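Local coordinates for conserved hypothetical alanine and leucine RICH protein (Mycobacterium tuberculosis, PDB 2WAM), which is of unknown function but belongs to the PAC2 family and represents a duplicated gene family in actinobacteria, at residues H88-L93 with S132-R137; L136-G141 with G265-P270; V181-P186 with E336-Q341; T194-N199 with G236-V241. One frame throughout, in Å; residues are numbered along the deposited sequence.

Contact 1 (H88-L93 with S132-R137)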
loop_
_atom_site.group_PDB
_atom_site.type_symbol
_atom_site.label_atom_id
_atom_site.label_comp_id
_atom_site.label_asym_id
_atom_site.label_seq_id
_atom_site.Cartn_x
_atom_site.Cartn_y
_atom_site.Cartn_z
ATOM N N HIS A 88 -29.859 4.861 21.816
ATOM C CA HIS A 88 -31.121 4.220 22.131
ATOM C C HIS A 88 -31.463 3.120 21.153
ATOM O O HIS A 88 -31.824 2.019 21.558
ATOM C CB HIS A 88 -32.280 5.205 22.222
ATOM C CG HIS A 88 -33.573 4.536 22.553
ATOM N ND1 HIS A 88 -33.824 3.984 23.791
ATOM C CD2 HIS A 88 -34.661 4.271 21.790
ATOM C CE1 HIS A 88 -35.022 3.428 23.781
ATOM N NE2 HIS A 88 -35.549 3.588 22.580
ATOM N N LEU A 89 -31.356 3.417 19.864
ATOM C CA LEU A 89 -31.537 2.391 18.847
ATOM C C LEU A 89 -30.662 1.164 19.130
ATOM O O LEU A 89 -31.156 0.046 19.173
ATOM C CB LEU A 89 -31.246 2.945 17.448
ATOM C CG LEU A 89 -32.186 4.020 16.905
ATOM C CD1 LEU A 89 -31.692 4.541 15.549
ATOM C CD2 LEU A 89 -33.595 3.484 16.803
ATOM N N LYS A 90 -29.365 1.370 19.325
ATOM C CA LYS A 90 -28.464 0.248 19.564
ATOM C C LYS A 90 -28.802 -0.550 20.838
ATOM O O LYS A 90 -28.569 -1.751 20.897
ATOM C CB LYS A 90 -27.017 0.725 19.596
ATOM C CG LYS A 90 -26.557 1.377 18.306
ATOM C CD LYS A 90 -25.416 2.374 18.549
ATOM C CE LYS A 90 -24.130 1.664 18.908
ATOM N NZ LYS A 90 -23.201 2.559 19.641
ATOM N N ALA A 91 -29.363 0.121 21.838
ATOM C CA ALA A 91 -29.688 -0.500 23.123
ATOM C C ALA A 91 -31.043 -1.218 23.130
ATOM O O ALA A 91 -31.236 -2.194 23.840
ATOM C CB ALA A 91 -29.658 0.558 24.223
ATOM N N ALA A 92 -31.977 -0.719 22.332
ATOM C CA ALA A 92 -33.347 -1.187 22.364
ATOM C C ALA A 92 -33.668 -2.241 21.296
ATOM O O ALA A 92 -34.619 -3.002 21.443
ATOM C CB ALA A 92 -34.305 0.005 22.256
ATOM N N LEU A 93 -32.866 -2.294 20.235
ATOM C CA LEU A 93 -33.093 -3.232 19.131
ATOM C C LEU A 93 -31.922 -4.178 18.891
ATOM O O LEU A 93 -30.789 -3.876 19.267
ATOM C CB LEU A 93 -33.391 -2.458 17.860
ATOM C CG LEU A 93 -34.726 -1.718 17.884
ATOM C CD1 LEU A 93 -34.784 -0.773 16.721
ATOM C CD2 LEU A 93 -35.923 -2.690 17.872
ATOM N N SER A 132 -19.062 3.434 13.259
ATOM C CA SER A 132 -19.510 2.117 12.804
ATOM C C SER A 132 -20.784 2.099 11.948
ATOM O O SER A 132 -21.653 2.968 12.059
ATOM C CB SER A 132 -19.661 1.178 14.002
ATOM O OG SER A 132 -18.392 0.878 14.575
ATOM N N LEU A 133 -20.874 1.101 11.077
ATOM C CA LEU A 133 -22.106 0.839 10.351
ATOM C C LEU A 133 -22.764 -0.398 10.945
ATOM O O LEU A 133 -22.198 -1.489 10.874
ATOM C CB LEU A 133 -21.821 0.625 8.859
ATOM C CG LEU A 133 -23.050 0.346 7.985
ATOM C CD1 LEU A 133 -24.056 1.466 8.094
ATOM C CD2 LEU A 133 -22.651 0.149 6.558
ATOM N N TYR A 134 -23.947 -0.223 11.532
ATOM C CA TYR A 134 -24.715 -1.330 12.130
ATOM C C TYR A 134 -25.922 -1.791 11.306
ATOM O O TYR A 134 -26.536 -1.005 10.588
ATOM C CB TYR A 134 -25.240 -0.933 13.510
ATOM C CG TYR A 134 -24.169 -0.580 14.505
ATOM C CD1 TYR A 134 -23.836 0.743 14.751
ATOM C CD2 TYR A 134 -23.492 -1.570 15.204
ATOM C CE1 TYR A 134 -22.859 1.077 15.662
ATOM C CE2 TYR A 134 -22.517 -1.247 16.115
ATOM C CZ TYR A 134 -22.207 0.085 16.345
ATOM O OH TYR A 134 -21.228 0.413 17.254
ATOM N N ALA A 135 -26.257 -3.074 11.433
ATOM C CA ALA A 135 -27.541 -3.611 10.972
ATOM C C ALA A 135 -28.433 -3.848 12.181
ATOM O O ALA A 135 -28.027 -4.493 13.132
ATOM C CB ALA A 135 -27.350 -4.901 10.212
ATOM N N LEU A 136 -29.644 -3.315 12.137
ATOM C CA LEU A 136 -30.608 -3.489 13.210
ATOM C C LEU A 136 -31.913 -4.075 12.659
ATOM O O LEU A 136 -32.102 -4.161 11.447
ATOM C CB LEU A 136 -30.901 -2.147 13.897
ATOM C CG LEU A 136 -29.782 -1.420 14.651
ATOM C CD1 LEU A 136 -28.840 -0.749 13.678
ATOM C CD2 LEU A 136 -30.357 -0.367 15.610
ATOM N N ARG A 137 -32.809 -4.472 13.556
ATOM C CA ARG A 137 -34.160 -4.859 13.172
ATOM C C ARG A 137 -35.153 -4.158 14.075
ATOM O O ARG A 137 -34.962 -4.103 15.288
ATOM C CB ARG A 137 -34.360 -6.372 13.253
ATOM C CG ARG A 137 -33.219 -7.182 12.678
ATOM C CD ARG A 137 -33.490 -8.661 12.805
ATOM N NE ARG A 137 -34.205 -9.153 11.637
ATOM C CZ ARG A 137 -35.110 -10.120 11.674
ATOM N NH1 ARG A 137 -35.429 -10.691 12.830
ATOM N NH2 ARG A 137 -35.706 -10.503 10.554
#
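Leu136 reaches from strand 132-137 to the C-terminal turn of helix 88-92, where its CD2 methyl lies 3.9 Å from Leu89 CB and 4.3 Å from Leu93 CB. With chi2 at 76°, this methyl is roughly anti to CA and is the branch that extends farthest from the strand. It also comes within 3.7 Å of Leu89 O. That oxygen is already engaged inside the helix, accepting from Leu93 N, so the methyl meets a carbonyl with its own donor. Leu93, the first residue beyond the helix, lies alongside the strand end, and its CB is 3.4 Å from Arg137 O.

A second group pairs a long aliphatic chain with an aromatic ring. Lys90 bends at chi3 (71°) and carries CE to 3.5 Å from Tyr134 CE1, approaching the ring at a slant. The polar ends of both residues converge on Glu130: Lys90 NZ forms a salt bridge with its OE2, and Tyr134 OH is hydrogen-bonded to its OE1. One carboxylate thus ties together the helix residue and the tyrosine it packs against.

The axes of helix 88-92 and strand 132-137 approach to 9.2 Å, at 59° between their directions. Around them, Leu136 also packs on Thr95 of strand 94-101 and on Phe144 and Leu146 of strand 143-148, while Leu258 of helix 251-265 abuts Leu89.

Contact 2 (L136-G141 with G265-P270)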
loop_
_atom_site.group_PDB
_atom_site.type_symbol
_atom_site.label_atom_id
_atom_site.label_comp_id
_atom_site.label_asym_id
_atom_site.label_seq_id
_atom_site.Cartn_x
_atom_site.Cartn_y
_atom_site.Cartn_z
ATOM N N LEU A 136 -29.644 -3.315 12.137
ATOM C CA LEU A 136 -30.608 -3.489 13.210
ATOM C C LEU A 136 -31.913 -4.075 12.659
ATOM O O LEU A 136 -32.102 -4.161 11.447
ATOM C CB LEU A 136 -30.901 -2.147 13.897
ATOM C CG LEU A 136 -29.782 -1.420 14.651
ATOM C CD1 LEU A 136 -28.840 -0.749 13.678
ATOM C CD2 LEU A 136 -30.357 -0.367 15.610
ATOM N N ARG A 137 -32.809 -4.472 13.556
ATOM C CA ARG A 137 -34.160 -4.859 13.172
ATOM C C ARG A 137 -35.153 -4.158 14.075
ATOM O O ARG A 137 -34.962 -4.103 15.288
ATOM C CB ARG A 137 -34.360 -6.372 13.253
ATOM C CG ARG A 137 -33.219 -7.182 12.678
ATOM C CD ARG A 137 -33.490 -8.661 12.805
ATOM N NE ARG A 137 -34.205 -9.153 11.637
ATOM C CZ ARG A 137 -35.110 -10.120 11.674
ATOM N NH1 ARG A 137 -35.429 -10.691 12.830
ATOM N NH2 ARG A 137 -35.706 -10.503 10.554
ATOM N N ASP A 138 -36.209 -3.614 13.481
ATOM C CA ASP A 138 -37.245 -2.939 14.253
ATOM C C ASP A 138 -38.187 -3.944 14.924
ATOM O O ASP A 138 -37.979 -5.155 14.839
ATOM C CB ASP A 138 -38.019 -1.947 13.382
ATOM C CG ASP A 138 -38.980 -2.624 12.430
ATOM O OD1 ASP A 138 -39.672 -1.889 11.695
ATOM O OD2 ASP A 138 -39.046 -3.879 12.416
ATOM N N SER A 139 -39.228 -3.440 15.575
ATOM C CA SER A 139 -40.027 -4.281 16.458
ATOM C C SER A 139 -40.789 -5.402 15.746
ATOM O O SER A 139 -41.296 -6.310 16.400
ATOM C CB SER A 139 -40.963 -3.438 17.314
ATOM O OG SER A 139 -40.233 -2.517 18.109
ATOM N N ILE A 140 -40.849 -5.352 14.416
ATOM C CA ILE A 140 -41.464 -6.429 13.639
ATOM C C ILE A 140 -40.460 -7.136 12.732
ATOM O O ILE A 140 -40.836 -7.913 11.851
ATOM C CB ILE A 140 -42.644 -5.923 12.770
ATOM C CG1 ILE A 140 -42.151 -4.972 11.680
ATOM C CG2 ILE A 140 -43.705 -5.246 13.634
ATOM C CD1 ILE A 140 -43.238 -4.555 10.746
ATOM N N GLY A 141 -39.180 -6.841 12.924
ATOM C CA GLY A 141 -38.130 -7.543 12.201
ATOM C C GLY A 141 -37.684 -6.952 10.871
ATOM O O GLY A 141 -36.905 -7.575 10.158
ATOM N N GLY A 265 -39.188 6.256 7.525
ATOM C CA GLY A 265 -38.588 4.984 7.163
ATOM C C GLY A 265 -39.524 3.794 7.198
ATOM O O GLY A 265 -39.153 2.691 6.761
ATOM N N SER A 266 -40.739 4.013 7.704
ATOM C CA SER A 266 -41.696 2.925 7.885
ATOM C C SER A 266 -41.143 1.903 8.885
ATOM O O SER A 266 -41.181 0.689 8.667
ATOM C CB SER A 266 -42.015 2.258 6.544
ATOM O OG SER A 266 -42.890 3.072 5.789
ATOM N N LEU A 267 -40.601 2.417 9.977
ATOM C CA LEU A 267 -40.023 1.576 10.996
ATOM C C LEU A 267 -40.870 1.641 12.257
ATOM O O LEU A 267 -41.501 2.664 12.556
ATOM C CB LEU A 267 -38.586 2.005 11.298
ATOM C CG LEU A 267 -37.549 1.746 10.198
ATOM C CD1 LEU A 267 -36.176 2.134 10.689
ATOM C CD2 LEU A 267 -37.562 0.290 9.768
ATOM N N GLN A 268 -40.902 0.527 12.977
ATOM C CA GLN A 268 -41.516 0.499 14.285
ATOM C C GLN A 268 -40.398 0.527 15.313
ATOM O O GLN A 268 -39.660 -0.444 15.477
ATOM C CB GLN A 268 -42.416 -0.728 14.442
ATOM C CG GLN A 268 -43.558 -0.742 13.453
ATOM C CD GLN A 268 -44.733 -1.586 13.907
ATOM O OE1 GLN A 268 -44.859 -1.928 15.085
ATOM N NE2 GLN A 268 -45.608 -1.921 12.969
ATOM N N LEU A 269 -40.266 1.661 15.992
ATOM C CA LEU A 269 -39.172 1.856 16.928
ATOM C C LEU A 269 -39.696 1.914 18.363
ATOM O O LEU A 269 -40.590 2.705 18.659
ATOM C CB LEU A 269 -38.392 3.120 16.552
ATOM C CG LEU A 269 -37.817 3.168 15.121
ATOM C CD1 LEU A 269 -37.140 4.506 14.797
ATOM C CD2 LEU A 269 -36.849 2.017 14.900
ATOM N N PRO A 270 -39.160 1.047 19.249
ATOM C CA PRO A 270 -39.614 0.996 20.648
ATOM C C PRO A 270 -39.015 2.131 21.458
ATOM O O PRO A 270 -37.884 2.022 21.916
ATOM C CB PRO A 270 -39.071 -0.346 21.151
ATOM C CG PRO A 270 -37.885 -0.627 20.285
ATOM C CD PRO A 270 -38.142 0.020 18.952
HETATM O O HOH W 1 -41.317 -1.925 9.584
#
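An Asx turn headed by Asp138 meets the backbone of Gln268, which is held through both its N-H and its carbonyl. Gln268 N donates to Asp138 OD1 at 3.0 Å in a nearly straight bond (174°), coming from above the carboxylate plane. Gln268 O in turn accepts from Ser139 N, also at 3.0 Å. A water adds to this link, donating to Asp138 OD1 at 2.7 Å and to Ser266 O at 2.8 Å.

The other carboxylate oxygen serves its own chain. Asp138 OD2 accepts from Ile140 N at 3.1 Å, closing the Asx turn, and from Thr142 N. Chi1 of 75° sets the carboxylate between the backbone N and the carbonyl carbon, where one oxygen can face the turn and the other the neighbouring loop. Residues 138-141 form a type I beta turn and link strands 131-137 and 143-148 as a beta hairpin; the opposing residues connect helices 251-265 and 272-289.

Farther out, Ile140 crosses the Gln268 side chain at about a right angle, its CG2 resting 3.8 Å from Gln268 CD. On the Pro270 side, Ser139 OG lies 3.4 Å from Pro270 CD. Leu267 and Leu269, before and after Gln268, both pack on Phe144 of strand 143-148.

Contact 3 (V181-P186 with E336-Q341)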
loop_
_atom_site.group_PDB
_atom_site.type_symbol
_atom_site.label_atom_id
_atom_site.label_comp_id
_atom_site.label_asym_id
_atom_site.label_seq_id
_atom_site.Cartn_x
_atom_site.Cartn_y
_atom_site.Cartn_z
ATOM N N VAL A 181 -29.797 21.769 16.128
ATOM C CA VAL A 181 -29.335 23.146 16.102
ATOM C C VAL A 181 -29.985 23.830 17.299
ATOM O O VAL A 181 -31.144 23.564 17.611
ATOM C CB VAL A 181 -29.691 23.851 14.764
ATOM C CG1 VAL A 181 -31.193 23.833 14.520
ATOM C CG2 VAL A 181 -29.167 25.280 14.742
ATOM N N PRO A 182 -29.227 24.670 18.011
ATOM C CA PRO A 182 -29.832 25.429 19.113
ATOM C C PRO A 182 -30.660 26.565 18.535
ATOM O O PRO A 182 -30.227 27.159 17.561
ATOM C CB PRO A 182 -28.626 25.993 19.874
ATOM C CG PRO A 182 -27.417 25.275 19.310
ATOM C CD PRO A 182 -27.775 24.880 17.916
ATOM N N MET A 183 -31.831 26.836 19.103
ATOM C CA MET A 183 -32.679 27.923 18.634
ATOM C C MET A 183 -33.319 28.617 19.821
ATOM O O MET A 183 -33.442 28.041 20.907
ATOM C CB MET A 183 -33.774 27.408 17.693
ATOM C CG MET A 183 -33.247 26.741 16.434
ATOM S SD MET A 183 -32.576 27.913 15.233
ATOM C CE MET A 183 -34.082 28.658 14.616
ATOM N N ALA A 184 -33.720 29.862 19.614
ATOM C CA ALA A 184 -34.460 30.589 20.630
ATOM C C ALA A 184 -35.892 30.046 20.724
ATOM O O ALA A 184 -36.811 30.600 20.127
ATOM C CB ALA A 184 -34.463 32.063 20.308
ATOM N N VAL A 185 -36.062 28.949 21.462
ATOM C CA VAL A 185 -37.369 28.319 21.681
ATOM C C VAL A 185 -37.434 27.777 23.103
ATOM O O VAL A 185 -36.414 27.417 23.672
ATOM C CB VAL A 185 -37.641 27.147 20.690
ATOM C CG1 VAL A 185 -37.969 27.665 19.294
ATOM C CG2 VAL A 185 -36.464 26.174 20.651
ATOM N N PRO A 186 -38.638 27.714 23.682
ATOM C CA PRO A 186 -38.769 27.240 25.063
ATOM C C PRO A 186 -38.880 25.726 25.110
ATOM O O PRO A 186 -39.410 25.119 24.183
ATOM C CB PRO A 186 -40.105 27.839 25.519
ATOM C CG PRO A 186 -40.723 28.488 24.287
ATOM C CD PRO A 186 -39.943 28.053 23.095
ATOM N N GLU A 336 -28.559 29.965 10.558
ATOM C CA GLU A 336 -27.177 30.248 10.146
ATOM C C GLU A 336 -26.261 30.640 11.307
ATOM O O GLU A 336 -25.162 30.105 11.452
ATOM C CB GLU A 336 -27.147 31.378 9.117
ATOM C CG GLU A 336 -27.196 30.952 7.664
ATOM C CD GLU A 336 -27.061 32.139 6.718
ATOM O OE1 GLU A 336 -27.362 33.279 7.140
ATOM O OE2 GLU A 336 -26.652 31.934 5.555
ATOM N N ARG A 337 -26.711 31.597 12.114
ATOM C CA ARG A 337 -25.899 32.146 13.199
ATOM C C ARG A 337 -25.597 31.100 14.264
ATOM O O ARG A 337 -24.492 31.057 14.806
ATOM C CB ARG A 337 -26.602 33.354 13.827
ATOM C CG ARG A 337 -25.892 33.938 15.030
ATOM C CD ARG A 337 -26.547 35.235 15.466
ATOM N NE ARG A 337 -26.048 35.691 16.761
ATOM C CZ ARG A 337 -26.282 36.898 17.275
ATOM N NH1 ARG A 337 -27.004 37.785 16.603
ATOM N NH2 ARG A 337 -25.787 37.221 18.464
ATOM N N PHE A 338 -26.592 30.262 14.548
ATOM C CA PHE A 338 -26.500 29.229 15.579
ATOM C C PHE A 338 -25.723 27.994 15.129
ATOM O O PHE A 338 -24.906 27.465 15.882
ATOM C CB PHE A 338 -27.897 28.802 16.036
ATOM C CG PHE A 338 -28.492 29.686 17.096
ATOM C CD1 PHE A 338 -29.684 30.358 16.867
ATOM C CD2 PHE A 338 -27.867 29.836 18.325
ATOM C CE1 PHE A 338 -30.238 31.163 17.843
ATOM C CE2 PHE A 338 -28.416 30.638 19.303
ATOM C CZ PHE A 338 -29.604 31.303 19.063
ATOM N N LEU A 339 -25.993 27.526 13.910
ATOM C CA LEU A 339 -25.310 26.352 13.372
ATOM C C LEU A 339 -23.820 26.627 13.139
ATOM O O LEU A 339 -22.973 25.805 13.478
ATOM C CB LEU A 339 -25.971 25.879 12.073
ATOM C CG LEU A 339 -25.572 24.477 11.596
ATOM C CD1 LEU A 339 -26.399 23.408 12.288
ATOM C CD2 LEU A 339 -25.702 24.344 10.087
ATOM N N ALA A 340 -23.508 27.786 12.562
ATOM C CA ALA A 340 -22.122 28.181 12.330
ATOM C C ALA A 340 -21.366 28.316 13.650
ATOM O O ALA A 340 -20.163 28.064 13.716
ATOM C CB ALA A 340 -22.056 29.492 11.528
ATOM N N GLN A 341 -22.090 28.712 14.693
ATOM C CA GLN A 341 -21.518 28.918 16.020
ATOM C C GLN A 341 -21.062 27.597 16.623
ATOM O O GLN A 341 -19.991 27.524 17.231
ATOM C CB GLN A 341 -22.546 29.589 16.937
ATOM C CG GLN A 341 -22.110 29.737 18.388
ATOM C CD GLN A 341 -23.258 30.128 19.299
ATOM O OE1 GLN A 341 -24.141 30.898 18.911
ATOM N NE2 GLN A 341 -23.254 29.597 20.516
#
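The end of strand 181-183 and helix 336-341 approach to 7.4 Å between their axes and run in roughly opposed directions, at 136°. This is helix-on-sheet packing: a helix near the C-terminus of the chain lies against strand 174-183 of the mixed sheet, close to where that strand gives way to a loop, and Phe338 contributes the largest share of the packing surface.

The Phe338 ring is turned with one face to the strand backbone. Pro182 O and Met183 CA lie over that face, with Pro182 O displaced toward the CB side of the ring, 3.3 Å from Phe338 CD1. The proline ring adds a carbon contact, its CB lying 4.2 Å from Phe338 CD2.

Met183 adds a Met-aromatic contact. Its CB points away from the helix, but a bend at chi2 (-74°) brings SD back to 4.1 Å from Phe338 CD1. Measured to the centroid of the Phe338 ring, Met183 SD is 5.2 Å away and 57° off the ring normal, an oblique approach.

Earlier on the strand, Val181 CG2, anti to its own backbone nitrogen, sits 4.0 Å from Phe338 CB, while Val181 CB faces Leu339 CD1 at 4.1 Å. Leu339 continues onto Val215 and Phe75, and Glu336 OE2 accepts from Gln214 N. Past the strand, Ala184 centres an inverse gamma turn, in which Val185 N makes a weak bond to Met183 O at 2.8 Å.

Contact 4 (T194-N199 with G236-V241)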
loop_
_atom_site.group_PDB
_atom_site.type_symbol
_atom_site.label_atom_id
_atom_site.label_comp_id
_atom_site.label_asym_id
_atom_site.label_seq_id
_atom_site.Cartn_x
_atom_site.Cartn_y
_atom_site.Cartn_z
ATOM N N THR A 194 -36.409 21.271 11.293
ATOM C CA THR A 194 -36.285 21.644 9.884
ATOM C C THR A 194 -35.888 20.460 8.986
ATOM O O THR A 194 -34.800 19.898 9.097
ATOM C CB THR A 194 -35.394 22.901 9.638
ATOM O OG1 THR A 194 -34.011 22.548 9.630
ATOM C CG2 THR A 194 -35.636 23.944 10.687
ATOM N N ALA A 195 -36.808 20.101 8.099
ATOM C CA ALA A 195 -36.662 18.959 7.218
ATOM C C ALA A 195 -35.981 19.347 5.917
ATOM O O ALA A 195 -36.172 20.450 5.413
ATOM C CB ALA A 195 -38.030 18.375 6.925
ATOM N N HIS A 196 -35.182 18.434 5.379
ATOM C CA HIS A 196 -34.638 18.586 4.034
ATOM C C HIS A 196 -34.680 17.260 3.279
ATOM O O HIS A 196 -34.605 16.182 3.876
ATOM C CB HIS A 196 -33.226 19.205 4.031
ATOM C CG HIS A 196 -32.381 18.810 5.199
ATOM N ND1 HIS A 196 -31.277 17.993 5.074
ATOM C CD2 HIS A 196 -32.468 19.128 6.513
ATOM C CE1 HIS A 196 -30.723 17.825 6.259
ATOM N NE2 HIS A 196 -31.427 18.498 7.151
ATOM N N SER A 197 -34.820 17.340 1.963
ATOM C CA SER A 197 -34.889 16.131 1.157
ATOM C C SER A 197 -34.721 16.487 -0.299
ATOM O O SER A 197 -34.907 17.640 -0.679
ATOM C CB SER A 197 -36.230 15.431 1.362
ATOM O OG SER A 197 -36.368 14.334 0.484
ATOM N N ASN A 198 -34.353 15.505 -1.114
ATOM C CA ASN A 198 -34.340 15.722 -2.552
ATOM C C ASN A 198 -35.617 15.175 -3.162
ATOM O O ASN A 198 -35.729 15.022 -4.374
ATOM C CB ASN A 198 -33.081 15.152 -3.227
ATOM C CG ASN A 198 -33.040 13.642 -3.218
ATOM O OD1 ASN A 198 -33.645 12.994 -2.372
ATOM N ND2 ASN A 198 -32.302 13.075 -4.153
ATOM N N ASN A 199 -36.580 14.882 -2.297
ATOM C CA ASN A 199 -37.925 14.526 -2.725
ATOM C C ASN A 199 -38.985 15.193 -1.850
ATOM O O ASN A 199 -39.210 14.783 -0.715
ATOM C CB ASN A 199 -38.112 13.015 -2.725
ATOM C CG ASN A 199 -39.554 12.611 -2.937
ATOM O OD1 ASN A 199 -40.415 13.452 -3.202
ATOM N ND2 ASN A 199 -39.828 11.317 -2.819
ATOM N N GLY A 236 -33.408 14.416 5.701
ATOM C CA GLY A 236 -32.638 14.843 6.844
ATOM C C GLY A 236 -33.494 15.671 7.764
ATOM O O GLY A 236 -34.322 16.459 7.320
ATOM N N PHE A 237 -33.298 15.482 9.058
ATOM C CA PHE A 237 -34.073 16.206 10.049
ATOM C C PHE A 237 -33.157 16.890 11.041
ATOM O O PHE A 237 -32.300 16.263 11.653
ATOM C CB PHE A 237 -35.039 15.261 10.760
ATOM C CG PHE A 237 -35.990 14.588 9.838
ATOM C CD1 PHE A 237 -35.827 13.252 9.511
ATOM C CD2 PHE A 237 -37.040 15.298 9.270
ATOM C CE1 PHE A 237 -36.714 12.619 8.641
ATOM C CE2 PHE A 237 -37.926 14.689 8.404
ATOM C CZ PHE A 237 -37.764 13.338 8.087
ATOM N N THR A 238 -33.333 18.190 11.182
ATOM C CA THR A 238 -32.553 18.956 12.122
ATOM C C THR A 238 -33.495 19.467 13.198
ATOM O O THR A 238 -34.327 20.337 12.955
ATOM C CB THR A 238 -31.867 20.116 11.423
ATOM O OG1 THR A 238 -31.061 19.606 10.350
ATOM C CG2 THR A 238 -30.996 20.872 12.405
ATOM N N VAL A 239 -33.375 18.893 14.385
ATOM C CA VAL A 239 -34.283 19.194 15.482
ATOM C C VAL A 239 -33.842 20.471 16.221
ATOM O O VAL A 239 -32.642 20.771 16.302
ATOM C CB VAL A 239 -34.438 17.963 16.431
ATOM C CG1 VAL A 239 -33.073 17.479 16.972
ATOM C CG2 VAL A 239 -35.399 18.254 17.553
ATOM N N HIS A 240 -34.810 21.232 16.730
ATOM C CA HIS A 240 -34.506 22.481 17.426
ATOM C C HIS A 240 -34.455 22.315 18.939
ATOM O O HIS A 240 -35.424 21.889 19.559
ATOM C CB HIS A 240 -35.512 23.564 17.048
ATOM C CG HIS A 240 -35.528 23.884 15.585
ATOM N ND1 HIS A 240 -36.693 23.998 14.860
ATOM C CD2 HIS A 240 -34.518 24.099 14.710
ATOM C CE1 HIS A 240 -36.401 24.278 13.603
ATOM N NE2 HIS A 240 -35.089 24.344 13.485
ATOM N N VAL A 241 -33.314 22.652 19.523
ATOM C CA VAL A 241 -33.122 22.551 20.966
ATOM C C VAL A 241 -33.026 23.941 21.587
ATOM O O VAL A 241 -32.291 24.799 21.088
ATOM C CB VAL A 241 -31.825 21.774 21.321
ATOM C CG1 VAL A 241 -31.670 21.654 22.830
ATOM C CG2 VAL A 241 -31.815 20.404 20.664
#
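His196 lays its imidazole flat over Gly236, the residue paired with it across two antiparallel strands; strand 193-197 is outermost in the mixed sheet within this chain. Gly236 CA stands 3.8 Å from the centroid of the His196 ring and 20° off its normal, a CH-pi contact that the missing side chain of Gly236 allows. Gly236 O lies over the same ring nearer its rim, while accepting from His196 N at 2.9 Å. Edge-on, His196 NE2 and Thr238 OG1 are 3.4 Å apart in a weak hydrogen bond near the ring plane, the hydroxyl sitting beside its own backbone N (chi1 -57°). The other ring nitrogen, ND1, has a firmer partner in Glu224 OE2, so polar groups hold the imidazole at two points of its rim.

Thr194 and Thr238 lie side by side on this face, pointing the same way, with Thr194 OG1 3.7 Å from Thr238 CB; Phe335 of helix 333-343 covers both. They form a hydrogen-bonded pair, in which Thr194 N donates to Thr238 O at 2.8 Å.

On the other face, Ala195 and Phe237 form the intervening non-hydrogen-bonded pair. Ala195 CB approaches the ring obliquely, 4.0 Å from Phe237 CE2.

This edge also meets a second subunit, whose His122 packs on His196 and whose backbone bonds with Ser197. At the strand end, Ser197 OG accepts from Asn199 N at 2.8 Å, forming an ST turn.

All four contacts reach the same mixed sheet. Contacts 1 and 2 share Leu136 and Arg137 on strand 131-137, and their centres are 10 Å apart. They also touch directly: His88 NE2 probably donates to Pro270 O at 2.9 Å, and Leu93 CD1 packs on Leu269 CD2 at 3.9 Å. Contacts 3 and 4, with centres 14 Å apart, are joined through neighbouring strands 174-183 and 234-242, where Val181 N lies 3.0 Å from Val239 O, probably hydrogen-bonded. The two pairs do not touch: the centres of contacts 2 and 3 are about 31 Å apart, while contacts 2 and 4 approach to about 7 Å between nearest atoms.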